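Local coordinates for designed CISK-PX domain (Synthetic construct, PDB 4OXW), which is a computationally designed PX domain modelled on that of the kinase CISK, a fold that in natural relatives binds phosphoinositide headgroups at membranes, at residues A[47-52]-A[64-69]. Sequence-based numbering, arbitrary orientation.
Sequences DFYWLH and PELPPK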
ATOM      1  N   ASP A  47       3.652   6.515   0.911  1.00 17.75           N
ATOM      2  CA  ASP A  47       3.775   5.672   2.128  1.00 16.78           C
ATOM      3  C   ASP A  47       4.294   4.272   1.782  1.00 17.18           C
ATOM      4  O   ASP A  47       5.196   3.720   2.457  1.00 17.97           O
ATOM      5  CB  ASP A  47       2.492   5.566   2.889  1.00 18.10           C
ATOM      6  CG  ASP A  47       1.938   6.916   3.338  1.00 20.96           C
ATOM      7  OD1 ASP A  47       2.737   7.750   3.782  1.00 18.74           O
ATOM      8  OD2 ASP A  47       0.703   7.035   3.353  1.00 20.84           O
ATOM      9  N   PHE A  48       3.720   3.657   0.766  1.00 16.29           N
ATOM     10  CA  PHE A  48       4.191   2.379   0.264  1.00 17.16           C
ATOM     11  C   PHE A  48       5.640   2.439  -0.187  1.00 17.54           C
ATOM     12  O   PHE A  48       6.410   1.525   0.061  1.00 19.30           O
ATOM     13  CB  PHE A  48       3.412   1.873  -0.935  1.00 16.54           C
ATOM     14  CG  PHE A  48       2.039   1.343  -0.642  1.00 16.51           C
ATOM     15  CD1 PHE A  48       1.841  -0.036  -0.488  1.00 16.37           C
ATOM     16  CD2 PHE A  48       0.932   2.169  -0.607  1.00 17.07           C
ATOM     17  CE1 PHE A  48       0.561  -0.528  -0.283  1.00 18.29           C
ATOM     18  CE2 PHE A  48      -0.357   1.672  -0.394  1.00 19.12           C
ATOM     19  CZ  PHE A  48      -0.537   0.307  -0.244  1.00 19.04           C
ATOM     20  N   TYR A  49       6.033   3.541  -0.829  1.00 17.52           N
ATOM     21  CA  TYR A  49       7.393   3.696  -1.331  1.00 17.99           C
ATOM     22  C   TYR A  49       8.414   3.770  -0.178  1.00 19.30           C
ATOM     23  O   TYR A  49       9.450   3.114  -0.242  1.00 19.45           O
ATOM     24  CB  TYR A  49       7.461   4.959  -2.179  1.00 19.77           C
ATOM     25  CG  TYR A  49       8.780   5.156  -2.890  1.00 20.46           C
ATOM     26  CD1 TYR A  49       8.994   4.636  -4.159  1.00 26.76           C
ATOM     27  CD2 TYR A  49       9.772   5.895  -2.295  1.00 29.06           C
ATOM     28  CE1 TYR A  49      10.206   4.808  -4.800  1.00 33.83           C
ATOM     29  CE2 TYR A  49      10.971   6.094  -2.934  1.00 33.59           C
ATOM     30  CZ  TYR A  49      11.180   5.552  -4.173  1.00 37.12           C
ATOM     31  OH  TYR A  49      12.392   5.782  -4.786  1.00 42.60           O
ATOM     32  N   TRP A  50       8.089   4.535   0.858  1.00 21.34           N
ATOM     33  CA  TRP A  50       8.924   4.620   2.055  1.00 23.54           C
ATOM     34  C   TRP A  50       9.036   3.241   2.733  1.00 18.57           C
ATOM     35  O   TRP A  50      10.162   2.815   3.063  1.00 21.27           O
ATOM     36  CB  TRP A  50       8.395   5.668   3.039  1.00 21.40           C
ATOM     37  CG  TRP A  50       9.404   6.053   4.114  1.00 25.15           C
ATOM     38  CD1 TRP A  50      10.353   7.033   4.039  1.00 28.52           C
ATOM     39  CD2 TRP A  50       9.543   5.453   5.393  1.00 24.59           C
ATOM     40  NE1 TRP A  50      11.091   7.066   5.210  1.00 25.86           N
ATOM     41  CE2 TRP A  50      10.604   6.121   6.065  1.00 26.33           C
ATOM     42  CE3 TRP A  50       8.889   4.414   6.041  1.00 25.22           C
ATOM     43  CZ2 TRP A  50      11.011   5.770   7.336  1.00 28.90           C
ATOM     44  CZ3 TRP A  50       9.276   4.082   7.309  1.00 31.28           C
ATOM     45  CH2 TRP A  50      10.339   4.754   7.947  1.00 30.73           C
ATOM     46  N   LEU A  51       7.901   2.549   2.914  1.00 17.95           N
ATOM     47  CA  LEU A  51       7.897   1.210   3.509  1.00 20.83           C
ATOM     48  C   LEU A  51       8.846   0.304   2.707  1.00 20.52           C
ATOM     49  O   LEU A  51       9.693  -0.418   3.260  1.00 20.52           O
ATOM     50  CB  LEU A  51       6.489   0.619   3.481  1.00 18.98           C
ATOM     51  CG  LEU A  51       6.455  -0.842   3.888  1.00 20.73           C
ATOM     52  CD1 LEU A  51       6.773  -0.958   5.376  1.00 23.75           C
ATOM     53  CD2 LEU A  51       5.092  -1.416   3.577  1.00 21.51           C
ATOM     54  N   HIS A  52       8.709   0.335   1.381  1.00 17.60           N
ATOM     55  CA  HIS A  52       9.492  -0.505   0.514  1.00 19.24           C
ATOM     56  C   HIS A  52      10.981  -0.257   0.662  1.00 21.67           C
ATOM     57  O   HIS A  52      11.773  -1.188   0.788  1.00 21.59           O
ATOM     58  CB  HIS A  52       9.116  -0.181  -0.901  1.00 20.61           C
ATOM     59  CG  HIS A  52       9.830  -1.000  -1.908  1.00 19.01           C
ATOM     60  ND1 HIS A  52       9.614  -2.359  -2.043  1.00 19.60           N
ATOM     61  CD2 HIS A  52      10.739  -0.661  -2.846  1.00 21.59           C
ATOM     62  CE1 HIS A  52      10.363  -2.813  -3.027  1.00 22.85           C
ATOM     63  NE2 HIS A  52      11.062  -1.806  -3.522  1.00 24.30           N
ATOM     64  N   PRO A  64       9.027  -7.988  -2.490  1.00 23.62           N
ATOM     65  CA  PRO A  64       8.606  -8.034  -3.877  1.00 24.98           C
ATOM     66  C   PRO A  64       8.836  -6.704  -4.609  1.00 26.18           C
ATOM     67  O   PRO A  64       9.144  -5.687  -3.993  1.00 22.53           O
ATOM     68  CB  PRO A  64       7.109  -8.320  -3.785  1.00 26.11           C
ATOM     69  CG  PRO A  64       6.692  -7.887  -2.454  1.00 28.10           C
ATOM     70  CD  PRO A  64       7.887  -7.991  -1.558  1.00 26.80           C
ATOM     71  N   GLU A  65       8.640  -6.742  -5.912  1.00 26.05           N
ATOM     72  CA  GLU A  65       8.680  -5.572  -6.748  1.00 25.86           C
ATOM     73  C   GLU A  65       7.540  -4.581  -6.414  1.00 23.09           C
ATOM     74  O   GLU A  65       6.382  -4.952  -6.385  1.00 22.60           O
ATOM     75  CB  GLU A  65       8.547  -6.033  -8.199  1.00 36.54           C
ATOM     76  CG  GLU A  65       8.695  -4.897  -9.188  1.00 41.63           C
ATOM     77  CD  GLU A  65       8.317  -5.294 -10.609  1.00 59.67           C
ATOM     78  OE1 GLU A  65       7.790  -6.424 -10.806  1.00 56.11           O
ATOM     79  OE2 GLU A  65       8.553  -4.460 -11.519  1.00 61.09           O
ATOM     80  N   LEU A  66       7.889  -3.324  -6.169  1.00 19.80           N
ATOM     81  CA  LEU A  66       6.903  -2.296  -5.896  1.00 17.46           C
ATOM     82  C   LEU A  66       6.440  -1.727  -7.238  1.00 18.44           C
ATOM     83  O   LEU A  66       7.265  -1.489  -8.095  1.00 18.10           O
ATOM     84  CB  LEU A  66       7.554  -1.147  -5.105  1.00 18.02           C
ATOM     85  CG  LEU A  66       6.582  -0.027  -4.665  1.00 18.11           C
ATOM     86  CD1 LEU A  66       5.662  -0.414  -3.527  1.00 20.04           C
ATOM     87  CD2 LEU A  66       7.340   1.211  -4.263  1.00 22.20           C
ATOM     88  N   PRO A  67       5.151  -1.418  -7.379  1.00 18.19           N
ATOM     89  CA  PRO A  67       4.690  -0.686  -8.584  1.00 19.60           C
ATOM     90  C   PRO A  67       5.467   0.611  -8.790  1.00 17.52           C
ATOM     91  O   PRO A  67       5.867   1.278  -7.835  1.00 19.98           O
ATOM     92  CB  PRO A  67       3.207  -0.415  -8.281  1.00 19.13           C
ATOM     93  CG  PRO A  67       2.841  -1.511  -7.378  1.00 20.17           C
ATOM     94  CD  PRO A  67       4.027  -1.796  -6.514  1.00 18.28           C
ATOM     95  N   PRO A  68       5.726   0.960 -10.040  1.00 20.10           N
ATOM     96  CA  PRO A  68       6.655   2.032 -10.331  1.00 22.64           C
ATOM     97  C   PRO A  68       6.178   3.459 -10.057  1.00 21.78           C
ATOM     98  O   PRO A  68       4.962   3.760 -10.021  1.00 19.51           O
ATOM     99  CB  PRO A  68       6.896   1.868 -11.840  1.00 24.26           C
ATOM    100  CG  PRO A  68       5.676   1.277 -12.352  1.00 27.29           C
ATOM    101  CD  PRO A  68       5.141   0.378 -11.258  1.00 27.03           C
ATOM    102  N   LYS A  69       7.152   4.359  -9.931  1.00 21.90           N
ATOM    103  CA  LYS A  69       6.888   5.783  -9.895  1.00 22.43           C
ATOM    104  C   LYS A  69       6.406   6.218 -11.270  1.00 20.19           C
ATOM    105  O   LYS A  69       6.838   5.678 -12.282  1.00 21.94           O
ATOM    106  CB  LYS A  69       8.137   6.606  -9.526  1.00 27.65           C
ATOM    107  CG  LYS A  69       8.583   6.427  -8.094  1.00 35.79           C
ATOM    108  CD  LYS A  69       9.648   7.441  -7.718  1.00 40.59           C
ATOM    109  CE  LYS A  69      10.993   7.084  -8.320  1.00 50.70           C
ATOM    110  NZ  LYS A  69      12.125   7.531  -7.442  1.00 52.97           N
TER
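Leu-66 packs against Phe-48, Tyr-49 and His-52 on helix 45-58. Its CB stands 3.7 Å from the centroid of the His-52 ring and almost exactly on the ring normal, a CH-pi contact over one face. Beyond CG the two methyls part: CD2 lies 3.8 Å from Tyr-49 CD1, the two side chains crossing at about a right angle, while CD1 reaches Phe-48 CB at 4.1 Å. The Phe-48 ring lies beyond this contact and meets Phe-110 edge-to-face. Segment 64-69 belongs to the long proline-rich loop of the PX fold that joins helices 45-58 and 78-96, and Pro-64 and Pro-67 form its PxxP motif. Pro-64 O comes close to the C-H edge of the imidazole, near its plane, 3.3 Å from His-52 CE1, whereas ND1 is hydrogen-bonded to Tyr-91 OH on helix 78-96. One hydrogen bond joins the segments: the anti chi1 of Tyr-49 (CG opposite the backbone N, -173°) carries its hydroxyl to Lys-69, whose bent chain brings NZ to donate to Tyr-49 OH at 3.2 Å. An alanine in place of Tyr-49 would probably leave the Lys-69 amine without this acceptor and open a gap beside Leu-66 CD2.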